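Local coordinates for protein MATE family efflux transporter (Vibrio cholerae, PDB 6IDP) that probably exports drugs and other toxic compounds across the bacterial inner membrane as a MATE-family multidrug transporter, with conformational changes that depend on protons, at residues V310-Q321 with L360-M369; R389-L398 with L410-A421. All coordinates share one frame; numbering follows the deposited sequence.

Contact 1: residues V310-Q321 with L360-M369; sequences VRIACQFVLGFQ and LGALGICMLM. With OLC ((2R)-2,3-dihydroxypropyl (9Z)-octadec-9-enoate), chain P; OLC ((2R)-2,3-dihydroxypropyl (9Z)-octadec-9-enoate), chain G; OLC ((2R)-2,3-dihydroxypropyl (9Z)-octadec-9-enoate), chain F.
Val317 meets Gly361 and Gly364 where helices 310-321 and 360-369 run nearly antiparallel, their axes at 153° and 8.3 Å apart at closest approach. The backbones are nearest at the Leu318-Gly361 level, where the CA atoms of these two residues are 4.7 Å apart; toward Cys314 and Ile365 they diverge. Val317 is a knob in a hole formed by Gly361, Gly364, Ile365 and Leu368. Its CG1, anti to the backbone N (chi1 168°), bears on the glycine-lined floor, 3.5 Å from Gly361 O. With no side chain at Gly364, CG1 can reach the backbone itself, while CG2 turns to Leu368 CD2. One turn on, Gln321 CB packs 3.5 Å from Gly361 CA.

Beside the knob, the side chains of Leu318 and Ile365 cross at about a right angle, with Leu318 CD2 against Ile365 CG1. Ile365 is bent at chi2 (-62°), and its CD1 rests 3.7 Å from Cys314 SG. At the wider end longer side chains bridge the gap: the Met369 chain folds back so that its CE methyl touches both Cys314 SG, at 3.6 Å, and Val310 CG1. Leu368 CD2 packs on Ala313 CB at 3.7 Å. No hydrogen bond joins the two segments; the contact is apolar packing. Monoolein chains line its flank, one with C18 at rest on the bare CA of Gly361, 3.6 Å away, another running past Cys314, Ile365 and Ala362.

Helix 281-299 packs against Val310 and Gln321 and helix 5-39 against Ala313, while helix 379-435 meets Val310 and Met369 through Tyr429, placing this pair within the helical bundle of the transporter.

Contact 2: residues R389-L398 with L410-A421; sequences RLFAFYLPCL and LFIGALVGNIIA. With OLC ((2R)-2,3-dihydroxypropyl (9Z)-octadec-9-enoate), chain L.
A helical hairpin within the long helical region 379-435 brings Arg389-Leu398 against Leu410-Ala421, antiparallel at 167° with axes 7.7 Å apart. Gly413 and Gly417 make this closeness possible. Cys397 CB lies 3.2 Å from Gly413 O, and Gly413 CA makes a CA-H...O contact with Cys397 O. Leu398 sends CD2 over the opposing backbone to Leu410 O and to the methyl of Ala414.

The first arm carries a wide pi-type turn at 389-394 and a kink at Pro396, whose nitrogen has no bond to the preceding turn. From the start of the wide turn, Arg389 NH2 donates to Asn418 OD1 at 3.1 Å, nearly straight at 167°; the oxygen lies at the guanidinium edge, close to its plane. With CG anti to the backbone N (chi1 -173°) and a bend at chi2, the arginine brings its guanidinium beside the Asn418 amide and NH2 over the centre of the Tyr394 ring, whose opposite face takes Leu398 CD1. A water accepts from Arg389 NE and donates to the same OD1, 2.8 Å away, so this oxygen is gripped twice. Asn418 ND2 is held by Ser359 and by a second water, fixing the amide's rotation.

On the other flank Ile420 CG2 makes a CH-pi contact over one face of Phe393, 3.8 Å from the ring centroid. Helix 263-279 packs on Tyr394 and Leu410 through Trp269, and a monoolein chain passes Gly413 and Ile412.

In the fold
Contact 1 precedes contact 2 along the chain, and their centres are about 17 Å apart. Contact 1 pairs helix 303-330 with helix 360-375; contact 2 lies wholly within the helical region 379-435, which follows 360-375 directly. Segment 360-369 connects them: besides packing on 310-321 it touches both arms of the hairpin, with Ala362 CB 3.5 Å from Asn418 O, and Leu363 CD1 and Cys366 SG against the Arg389 side chain. One helix thus has 303-330 along one side and the hairpin along another, so that the three helical elements are packed together in the C-terminal half. Lipid chains border both contacts, consistent with a membrane-embedded transporter.

Contact 1: residues V310-Q321 with L360-M369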
loop_
_atom_site.group_PDB
_atom_site.type_symbol
_atom_site.label_atom_id
_atom_site.label_comp_id
_atom_site.label_asym_id
_atom_site.label_seq_id
_atom_site.Cartn_x
_atom_site.Cartn_y
_atom_site.Cartn_z
ATOM N N VAL A 310 12.138 15.494 5.795
ATOM C CA VAL A 310 12.511 14.323 5.014
ATOM C C VAL A 310 13.756 13.657 5.598
ATOM O O VAL A 310 13.823 12.430 5.708
ATOM C CB VAL A 310 12.750 14.685 3.530
ATOM C CG1 VAL A 310 13.421 13.532 2.789
ATOM C CG2 VAL A 310 11.433 15.051 2.860
ATOM N N ARG A 311 14.734 14.468 5.988
ATOM C CA ARG A 311 15.951 13.939 6.592
ATOM C C ARG A 311 15.655 13.293 7.943
ATOM O O ARG A 311 16.233 12.260 8.278
ATOM C CB ARG A 311 17.001 15.043 6.736
ATOM C CG ARG A 311 17.697 15.385 5.427
ATOM C CD ARG A 311 18.598 16.600 5.556
ATOM N NE ARG A 311 19.403 16.802 4.354
ATOM C CZ ARG A 311 20.667 16.412 4.225
ATOM N NH1 ARG A 311 21.281 15.804 5.230
ATOM N NH2 ARG A 311 21.319 16.634 3.093
ATOM N N ILE A 312 14.754 13.901 8.710
ATOM C CA ILE A 312 14.291 13.309 9.962
ATOM C C ILE A 312 13.666 11.942 9.697
ATOM O O ILE A 312 13.979 10.964 10.375
ATOM C CB ILE A 312 13.265 14.213 10.680
ATOM C CG1 ILE A 312 13.940 15.478 11.203
ATOM C CG2 ILE A 312 12.602 13.471 11.832
ATOM C CD1 ILE A 312 12.977 16.456 11.849
ATOM N N ALA A 313 12.794 11.884 8.696
ATOM C CA ALA A 313 12.145 10.638 8.306
ATOM C C ALA A 313 13.159 9.577 7.884
ATOM O O ALA A 313 13.028 8.408 8.246
ATOM C CB ALA A 313 11.153 10.892 7.180
ATOM N N CYS A 314 14.162 9.988 7.115
ATOM C CA CYS A 314 15.189 9.061 6.651
ATOM C C CYS A 314 16.035 8.546 7.810
ATOM O O CYS A 314 16.419 7.377 7.830
ATOM C CB CYS A 314 16.084 9.723 5.601
ATOM S SG CYS A 314 15.306 9.932 3.984
ATOM N N GLN A 315 16.325 9.421 8.769
ATOM C CA GLN A 315 17.090 9.029 9.947
ATOM C C GLN A 315 16.361 7.957 10.743
ATOM O O GLN A 315 16.966 6.968 11.160
ATOM C CB GLN A 315 17.371 10.235 10.842
ATOM C CG GLN A 315 18.399 11.196 10.280
ATOM C CD GLN A 315 18.496 12.472 11.089
ATOM O OE1 GLN A 315 18.268 12.473 12.299
ATOM N NE2 GLN A 315 18.827 13.570 10.422
ATOM N N PHE A 316 15.063 8.154 10.954
ATOM C CA PHE A 316 14.273 7.173 11.684
ATOM C C PHE A 316 14.284 5.825 10.970
ATOM O O PHE A 316 14.556 4.799 11.585
ATOM C CB PHE A 316 12.831 7.649 11.873
ATOM C CG PHE A 316 11.915 6.584 12.410
ATOM C CD1 PHE A 316 11.886 6.291 13.764
ATOM C CD2 PHE A 316 11.094 5.866 11.558
ATOM C CE1 PHE A 316 11.049 5.302 14.258
ATOM C CE2 PHE A 316 10.252 4.873 12.048
ATOM C CZ PHE A 316 10.232 4.594 13.398
ATOM N N VAL A 317 13.989 5.839 9.673
ATOM C CA VAL A 317 13.910 4.614 8.886
ATOM C C VAL A 317 15.204 3.805 8.941
ATOM O O VAL A 317 15.180 2.602 9.196
ATOM C CB VAL A 317 13.564 4.918 7.416
ATOM C CG1 VAL A 317 13.769 3.683 6.551
ATOM C CG2 VAL A 317 12.133 5.419 7.307
ATOM N N LEU A 318 16.333 4.471 8.715
ATOM C CA LEU A 318 17.632 3.811 8.773
ATOM C C LEU A 318 17.916 3.237 10.159
ATOM O O LEU A 318 18.342 2.090 10.286
ATOM C CB LEU A 318 18.741 4.787 8.375
ATOM C CG LEU A 318 18.717 5.174 6.899
ATOM C CD1 LEU A 318 19.838 6.145 6.574
ATOM C CD2 LEU A 318 18.813 3.922 6.044
ATOM N N GLY A 319 17.674 4.035 11.192
ATOM C CA GLY A 319 17.913 3.599 12.556
ATOM C C GLY A 319 16.986 2.482 13.001
ATOM O O GLY A 319 17.425 1.485 13.571
ATOM N N PHE A 320 15.698 2.651 12.728
ATOM C CA PHE A 320 14.672 1.710 13.160
ATOM C C PHE A 320 14.827 0.339 12.493
ATOM O O PHE A 320 14.731 -0.695 13.158
ATOM C CB PHE A 320 13.287 2.299 12.872
ATOM C CG PHE A 320 12.143 1.480 13.395
ATOM C CD1 PHE A 320 11.916 1.363 14.758
ATOM C CD2 PHE A 320 11.268 0.860 12.518
ATOM C CE1 PHE A 320 10.849 0.619 15.235
ATOM C CE2 PHE A 320 10.200 0.117 12.987
ATOM C CZ PHE A 320 9.990 -0.006 14.347
ATOM N N GLN A 321 15.079 0.330 11.187
ATOM C CA GLN A 321 15.261 -0.931 10.473
ATOM C C GLN A 321 16.599 -1.598 10.812
ATOM O O GLN A 321 16.742 -2.807 10.659
ATOM C CB GLN A 321 15.149 -0.720 8.958
ATOM C CG GLN A 321 13.824 -0.112 8.490
ATOM C CD GLN A 321 12.611 -0.918 8.913
ATOM O OE1 GLN A 321 12.636 -2.151 8.918
ATOM N NE2 GLN A 321 11.538 -0.221 9.275
ATOM N N LEU A 360 16.598 -3.663 4.623
ATOM C CA LEU A 360 15.247 -3.104 4.633
ATOM C C LEU A 360 15.238 -1.611 4.979
ATOM O O LEU A 360 14.268 -0.908 4.697
ATOM C CB LEU A 360 14.351 -3.882 5.605
ATOM C CG LEU A 360 14.101 -5.352 5.235
ATOM C CD1 LEU A 360 13.073 -5.999 6.161
ATOM C CD2 LEU A 360 13.681 -5.500 3.773
ATOM N N GLY A 361 16.319 -1.129 5.581
ATOM C CA GLY A 361 16.472 0.293 5.824
ATOM C C GLY A 361 16.607 1.029 4.508
ATOM O O GLY A 361 15.957 2.054 4.283
ATOM N N ALA A 362 17.449 0.492 3.631
ATOM C CA ALA A 362 17.662 1.066 2.310
ATOM C C ALA A 362 16.407 0.950 1.443
ATOM O O ALA A 362 16.102 1.848 0.663
ATOM C CB ALA A 362 18.843 0.392 1.632
ATOM N N LEU A 363 15.686 -0.161 1.574
ATOM C CA LEU A 363 14.444 -0.343 0.832
ATOM C C LEU A 363 13.397 0.642 1.332
ATOM O O LEU A 363 12.641 1.215 0.545
ATOM C CB LEU A 363 13.933 -1.780 0.959
ATOM C CG LEU A 363 12.632 -2.126 0.229
ATOM C CD1 LEU A 363 12.728 -1.793 -1.253
ATOM C CD2 LEU A 363 12.279 -3.598 0.421
ATOM N N GLY A 364 13.361 0.832 2.647
ATOM C CA GLY A 364 12.479 1.808 3.259
ATOM C C GLY A 364 12.736 3.214 2.745
ATOM O O GLY A 364 11.796 3.988 2.560
ATOM N N ILE A 365 14.006 3.546 2.518
ATOM C CA ILE A 365 14.372 4.842 1.952
ATOM C C ILE A 365 13.778 4.992 0.554
ATOM O O ILE A 365 13.234 6.042 0.204
ATOM C CB ILE A 365 15.901 5.026 1.877
ATOM C CG1 ILE A 365 16.501 5.141 3.283
ATOM C CG2 ILE A 365 16.255 6.259 1.046
ATOM C CD1 ILE A 365 16.000 6.347 4.069
ATOM N N CYS A 366 13.881 3.924 -0.231
ATOM C CA CYS A 366 13.336 3.895 -1.582
ATOM C C CYS A 366 11.824 4.112 -1.567
ATOM O O CYS A 366 11.289 4.876 -2.374
ATOM C CB CYS A 366 13.678 2.569 -2.263
ATOM S SG CYS A 366 13.249 2.505 -4.014
ATOM N N MET A 367 11.145 3.439 -0.643
ATOM C CA MET A 367 9.710 3.622 -0.452
ATOM C C MET A 367 9.396 5.063 -0.070
ATOM O O MET A 367 8.428 5.650 -0.550
ATOM C CB MET A 367 9.185 2.676 0.626
ATOM C CG MET A 367 9.301 1.200 0.276
ATOM S SD MET A 367 9.039 0.122 1.705
ATOM C CE MET A 367 7.381 0.590 2.190
ATOM N N LEU A 368 10.228 5.620 0.801
ATOM C CA LEU A 368 10.044 6.973 1.307
ATOM C C LEU A 368 10.205 7.999 0.193
ATOM O O LEU A 368 9.406 8.925 0.064
ATOM C CB LEU A 368 11.043 7.255 2.430
ATOM C CG LEU A 368 10.537 7.951 3.692
ATOM C CD1 LEU A 368 9.444 7.132 4.356
ATOM C CD2 LEU A 368 11.692 8.182 4.652
ATOM N N MET A 369 11.242 7.818 -0.617
ATOM C CA MET A 369 11.546 8.749 -1.693
ATOM C C MET A 369 10.452 8.761 -2.762
ATOM O O MET A 369 10.166 9.811 -3.341
ATOM C CB MET A 369 12.902 8.414 -2.317
ATOM C CG MET A 369 14.086 8.624 -1.377
ATOM S SD MET A 369 14.247 10.328 -0.799
ATOM C CE MET A 369 13.555 10.232 0.851
HETATM C C18 OLC P . 5.337 5.297 14.798
HETATM C C10 OLC P . 10.880 10.074 15.813
HETATM C C9 OLC P . 11.228 10.591 17.013
HETATM C C17 OLC P . 6.842 5.225 14.648
HETATM C C11 OLC P . 9.773 10.702 14.991
HETATM C C8 OLC P . 10.524 11.814 17.567
HETATM C C16 OLC P . 7.428 6.621 14.706
HETATM C C12 OLC P . 9.784 10.148 13.582
HETATM C C7 OLC P . 10.722 11.886 19.067
HETATM C C15 OLC P . 7.257 7.302 13.367
HETATM C C13 OLC P . 9.265 8.726 13.569
HETATM C C6 OLC P . 11.751 12.942 19.413
HETATM C C14 OLC P . 7.756 8.726 13.464
HETATM C C5 OLC P . 11.146 14.319 19.249
HETATM C C18 OLC G . 20.976 3.409 2.513
HETATM C C10 OLC G . 19.561 11.675 5.493
HETATM C C9 OLC G . 20.084 12.459 6.459
HETATM C C17 OLC G . 20.957 4.278 1.275
HETATM C C11 OLC G . 20.483 10.835 4.635
HETATM C C16 OLC G . 20.072 5.484 1.510
HETATM C C12 OLC G . 19.699 9.778 3.886
HETATM C C15 OLC G . 20.855 6.594 2.180
HETATM C C13 OLC G . 20.665 8.882 3.138
HETATM C C14 OLC G . 19.910 7.734 2.503
HETATM C C18 OLC F . 19.163 -0.102 8.147
HETATM C C10 OLC F . 22.017 4.138 11.091
HETATM C C9 OLC F . 21.521 5.359 11.393
HETATM C C17 OLC F . 20.600 -0.572 8.087
HETATM C C11 OLC F . 22.758 3.888 9.792
HETATM C C8 OLC F . 21.687 6.529 10.448
HETATM C C16 OLC F . 21.360 0.258 7.079
HETATM C C12 OLC F . 23.329 2.483 9.792
HETATM C C15 OLC F . 22.825 -0.115 7.121
HETATM C C13 OLC F . 23.369 1.948 8.376
HETATM C C14 OLC F . 23.435 0.434 8.393
#

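Contact 2: residues R389-L398 with L410-A421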
loop_
_atom_site.group_PDB
_atom_site.type_symbol
_atom_site.label_atom_id
_atom_site.label_comp_id
_atom_site.label_asym_id
_atom_site.label_seq_id
_atom_site.Cartn_x
_atom_site.Cartn_y
_atom_site.Cartn_z
ATOM N N ARG A 389 14.267 0.518 -9.283
ATOM C CA ARG A 389 14.357 -0.412 -8.167
ATOM C C ARG A 389 14.052 -1.832 -8.629
ATOM O O ARG A 389 14.739 -2.779 -8.253
ATOM C CB ARG A 389 13.394 -0.003 -7.048
ATOM C CG ARG A 389 13.540 -0.812 -5.768
ATOM C CD ARG A 389 12.528 -1.942 -5.668
ATOM N NE ARG A 389 12.955 -2.957 -4.710
ATOM C CZ ARG A 389 12.170 -3.921 -4.240
ATOM N NH1 ARG A 389 10.905 -3.998 -4.628
ATOM N NH2 ARG A 389 12.650 -4.804 -3.372
ATOM N N LEU A 390 13.029 -1.963 -9.464
ATOM C CA LEU A 390 12.566 -3.268 -9.906
ATOM C C LEU A 390 13.445 -3.907 -10.968
ATOM O O LEU A 390 14.000 -4.987 -10.770
ATOM C CB LEU A 390 11.140 -3.158 -10.444
ATOM C CG LEU A 390 10.127 -4.088 -9.781
ATOM C CD1 LEU A 390 10.825 -5.352 -9.302
ATOM C CD2 LEU A 390 9.421 -3.379 -8.628
ATOM N N PHE A 391 13.557 -3.234 -12.105
ATOM C CA PHE A 391 14.105 -3.858 -13.301
ATOM C C PHE A 391 15.600 -3.626 -13.487
ATOM O O PHE A 391 16.258 -4.376 -14.204
ATOM C CB PHE A 391 13.334 -3.370 -14.533
ATOM C CG PHE A 391 11.869 -3.696 -14.489
ATOM C CD1 PHE A 391 11.429 -4.994 -14.699
ATOM C CD2 PHE A 391 10.930 -2.708 -14.235
ATOM C CE1 PHE A 391 10.083 -5.300 -14.658
ATOM C CE2 PHE A 391 9.580 -3.009 -14.195
ATOM C CZ PHE A 391 9.158 -4.308 -14.407
ATOM N N ALA A 392 16.134 -2.592 -12.844
ATOM C CA ALA A 392 17.556 -2.285 -12.973
ATOM C C ALA A 392 18.379 -2.897 -11.840
ATOM O O ALA A 392 19.525 -3.304 -12.046
ATOM C CB ALA A 392 17.774 -0.776 -13.021
ATOM N N PHE A 393 17.790 -2.970 -10.650
ATOM C CA PHE A 393 18.533 -3.354 -9.453
ATOM C C PHE A 393 18.095 -4.689 -8.847
ATOM O O PHE A 393 18.888 -5.626 -8.771
ATOM C CB PHE A 393 18.414 -2.248 -8.402
ATOM C CG PHE A 393 18.831 -0.897 -8.901
ATOM C CD1 PHE A 393 19.957 -0.758 -9.694
ATOM C CD2 PHE A 393 18.087 0.229 -8.593
ATOM C CE1 PHE A 393 20.342 0.483 -10.162
ATOM C CE2 PHE A 393 18.464 1.475 -9.061
ATOM C CZ PHE A 393 19.593 1.601 -9.846
ATOM N N TYR A 394 16.840 -4.767 -8.412
ATOM C CA TYR A 394 16.356 -5.920 -7.655
ATOM C C TYR A 394 16.377 -7.222 -8.453
ATOM O O TYR A 394 17.062 -8.174 -8.080
ATOM C CB TYR A 394 14.938 -5.656 -7.146
ATOM C CG TYR A 394 14.463 -6.625 -6.087
ATOM C CD1 TYR A 394 15.158 -6.777 -4.896
ATOM C CD2 TYR A 394 13.307 -7.373 -6.270
ATOM C CE1 TYR A 394 14.726 -7.655 -3.922
ATOM C CE2 TYR A 394 12.863 -8.255 -5.299
ATOM C CZ TYR A 394 13.579 -8.391 -4.128
ATOM O OH TYR A 394 13.153 -9.262 -3.154
ATOM N N LEU A 395 15.617 -7.264 -9.543
ATOM C CA LEU A 395 15.506 -8.477 -10.347
ATOM C C LEU A 395 16.834 -8.921 -10.982
ATOM O O LEU A 395 17.126 -10.114 -10.987
ATOM C CB LEU A 395 14.437 -8.305 -11.432
ATOM C CG LEU A 395 12.982 -8.333 -10.953
ATOM C CD1 LEU A 395 12.020 -8.160 -12.122
ATOM C CD2 LEU A 395 12.681 -9.619 -10.195
ATOM N N PRO A 396 17.639 -7.980 -11.522
ATOM C CA PRO A 396 18.925 -8.464 -12.040
ATOM C C PRO A 396 19.825 -9.055 -10.955
ATOM O O PRO A 396 20.516 -10.037 -11.216
ATOM C CB PRO A 396 19.559 -7.205 -12.640
ATOM C CG PRO A 396 18.416 -6.333 -12.973
ATOM C CD PRO A 396 17.410 -6.569 -11.885
ATOM N N CYS A 397 19.813 -8.472 -9.759
ATOM C CA CYS A 397 20.641 -8.983 -8.671
ATOM C C CYS A 397 20.129 -10.332 -8.167
ATOM O O CYS A 397 20.919 -11.207 -7.819
ATOM C CB CYS A 397 20.709 -7.973 -7.520
ATOM S SG CYS A 397 21.853 -6.593 -7.804
ATOM N N LEU A 398 18.809 -10.497 -8.136
ATOM C CA LEU A 398 18.209 -11.780 -7.787
ATOM C C LEU A 398 18.628 -12.869 -8.765
ATOM O O LEU A 398 18.972 -13.978 -8.359
ATOM C CB LEU A 398 16.683 -11.687 -7.760
ATOM C CG LEU A 398 16.044 -10.884 -6.629
ATOM C CD1 LEU A 398 14.540 -11.107 -6.622
ATOM C CD2 LEU A 398 16.659 -11.256 -5.294
ATOM N N LEU A 410 20.654 -15.893 -4.110
ATOM C CA LEU A 410 19.473 -15.090 -4.389
ATOM C C LEU A 410 19.184 -14.139 -3.225
ATOM O O LEU A 410 18.816 -12.982 -3.440
ATOM C CB LEU A 410 18.270 -15.995 -4.674
ATOM C CG LEU A 410 16.977 -15.355 -5.179
ATOM C CD1 LEU A 410 16.279 -16.278 -6.167
ATOM C CD2 LEU A 410 16.053 -15.035 -4.021
ATOM N N PHE A 411 19.354 -14.623 -1.997
ATOM C CA PHE A 411 19.170 -13.782 -0.818
ATOM C C PHE A 411 20.194 -12.648 -0.803
ATOM O O PHE A 411 19.869 -11.515 -0.455
ATOM C CB PHE A 411 19.277 -14.606 0.469
ATOM C CG PHE A 411 18.160 -15.597 0.657
ATOM C CD1 PHE A 411 16.944 -15.425 0.016
ATOM C CD2 PHE A 411 18.328 -16.700 1.480
ATOM C CE1 PHE A 411 15.915 -16.337 0.190
ATOM C CE2 PHE A 411 17.304 -17.611 1.660
ATOM C CZ PHE A 411 16.098 -17.431 1.014
ATOM N N ILE A 412 21.429 -12.965 -1.183
ATOM C CA ILE A 412 22.485 -11.964 -1.291
ATOM C C ILE A 412 22.128 -10.922 -2.350
ATOM O O ILE A 412 22.376 -9.725 -2.172
ATOM C CB ILE A 412 23.847 -12.606 -1.642
ATOM C CG1 ILE A 412 24.271 -13.590 -0.553
ATOM C CG2 ILE A 412 24.918 -11.540 -1.822
ATOM C CD1 ILE A 412 24.501 -12.946 0.797
ATOM N N GLY A 413 21.541 -11.388 -3.449
ATOM C CA GLY A 413 21.089 -10.504 -4.507
ATOM C C GLY A 413 20.052 -9.510 -4.018
ATOM O O GLY A 413 20.110 -8.328 -4.358
ATOM N N ALA A 414 19.105 -9.987 -3.214
ATOM C CA ALA A 414 18.070 -9.125 -2.655
ATOM C C ALA A 414 18.690 -8.067 -1.750
ATOM O O ALA A 414 18.254 -6.917 -1.730
ATOM C CB ALA A 414 17.045 -9.948 -1.888
ATOM N N LEU A 415 19.712 -8.471 -1.004
ATOM C CA LEU A 415 20.451 -7.559 -0.141
ATOM C C LEU A 415 21.131 -6.460 -0.953
ATOM O O LEU A 415 20.973 -5.274 -0.665
ATOM C CB LEU A 415 21.489 -8.330 0.678
ATOM C CG LEU A 415 22.612 -7.525 1.333
ATOM C CD1 LEU A 415 22.064 -6.571 2.372
ATOM C CD2 LEU A 415 23.634 -8.461 1.954
ATOM N N VAL A 416 21.889 -6.865 -1.968
ATOM C CA VAL A 416 22.609 -5.917 -2.809
ATOM C C VAL A 416 21.639 -5.014 -3.562
ATOM O O VAL A 416 21.821 -3.798 -3.613
ATOM C CB VAL A 416 23.525 -6.638 -3.813
ATOM C CG1 VAL A 416 24.157 -5.640 -4.776
ATOM C CG2 VAL A 416 24.595 -7.425 -3.074
ATOM N N GLY A 417 20.600 -5.618 -4.133
ATOM C CA GLY A 417 19.608 -4.886 -4.895
ATOM C C GLY A 417 18.912 -3.809 -4.085
ATOM O O GLY A 417 18.746 -2.683 -4.555
ATOM N N ASN A 418 18.506 -4.152 -2.866
ATOM C CA ASN A 418 17.811 -3.207 -2.003
ATOM C C ASN A 418 18.687 -2.019 -1.622
ATOM O O ASN A 418 18.231 -0.876 -1.624
ATOM C CB ASN A 418 17.309 -3.904 -0.738
ATOM C CG ASN A 418 16.096 -4.777 -0.997
ATOM O OD1 ASN A 418 15.420 -4.631 -2.015
ATOM N ND2 ASN A 418 15.810 -5.685 -0.071
ATOM N N ILE A 419 19.945 -2.299 -1.299
ATOM C CA ILE A 419 20.883 -1.264 -0.890
ATOM C C ILE A 419 21.165 -0.287 -2.025
ATOM O O ILE A 419 21.155 0.931 -1.824
ATOM C CB ILE A 419 22.202 -1.879 -0.400
ATOM C CG1 ILE A 419 21.993 -2.524 0.971
ATOM C CG2 ILE A 419 23.307 -0.825 -0.338
ATOM C CD1 ILE A 419 23.239 -3.155 1.545
ATOM N N ILE A 420 21.408 -0.828 -3.216
ATOM C CA ILE A 420 21.643 -0.007 -4.395
ATOM C C ILE A 420 20.425 0.864 -4.701
ATOM O O ILE A 420 20.556 2.055 -4.976
ATOM C CB ILE A 420 21.984 -0.873 -5.626
ATOM C CG1 ILE A 420 23.310 -1.607 -5.409
ATOM C CG2 ILE A 420 22.053 -0.019 -6.878
ATOM C CD1 ILE A 420 23.787 -2.389 -6.618
ATOM N N ALA A 421 19.242 0.261 -4.628
ATOM C CA ALA A 421 17.992 0.952 -4.927
ATOM C C ALA A 421 17.739 2.132 -3.991
ATOM O O ALA A 421 17.286 3.192 -4.427
ATOM C CB ALA A 421 16.834 -0.021 -4.861
HETATM C C18 OLC L . 29.081 -14.051 -3.156
HETATM C C10 OLC L . 25.662 -9.297 -7.840
HETATM C C17 OLC L . 27.941 -15.039 -3.280
HETATM C C11 OLC L . 24.685 -9.497 -6.703
HETATM C C16 OLC L . 26.659 -14.314 -3.635
HETATM C C12 OLC L . 24.457 -10.976 -6.465
HETATM C C15 OLC L . 26.848 -13.504 -4.901
HETATM C C13 OLC L . 25.772 -11.666 -6.171
HETATM C C14 OLC L . 25.526 -12.893 -5.319
HETATM O O HOH W 1 15.634 -3.422 -4.520
HETATM O O HOH W 2 13.532 -7.414 -0.250
#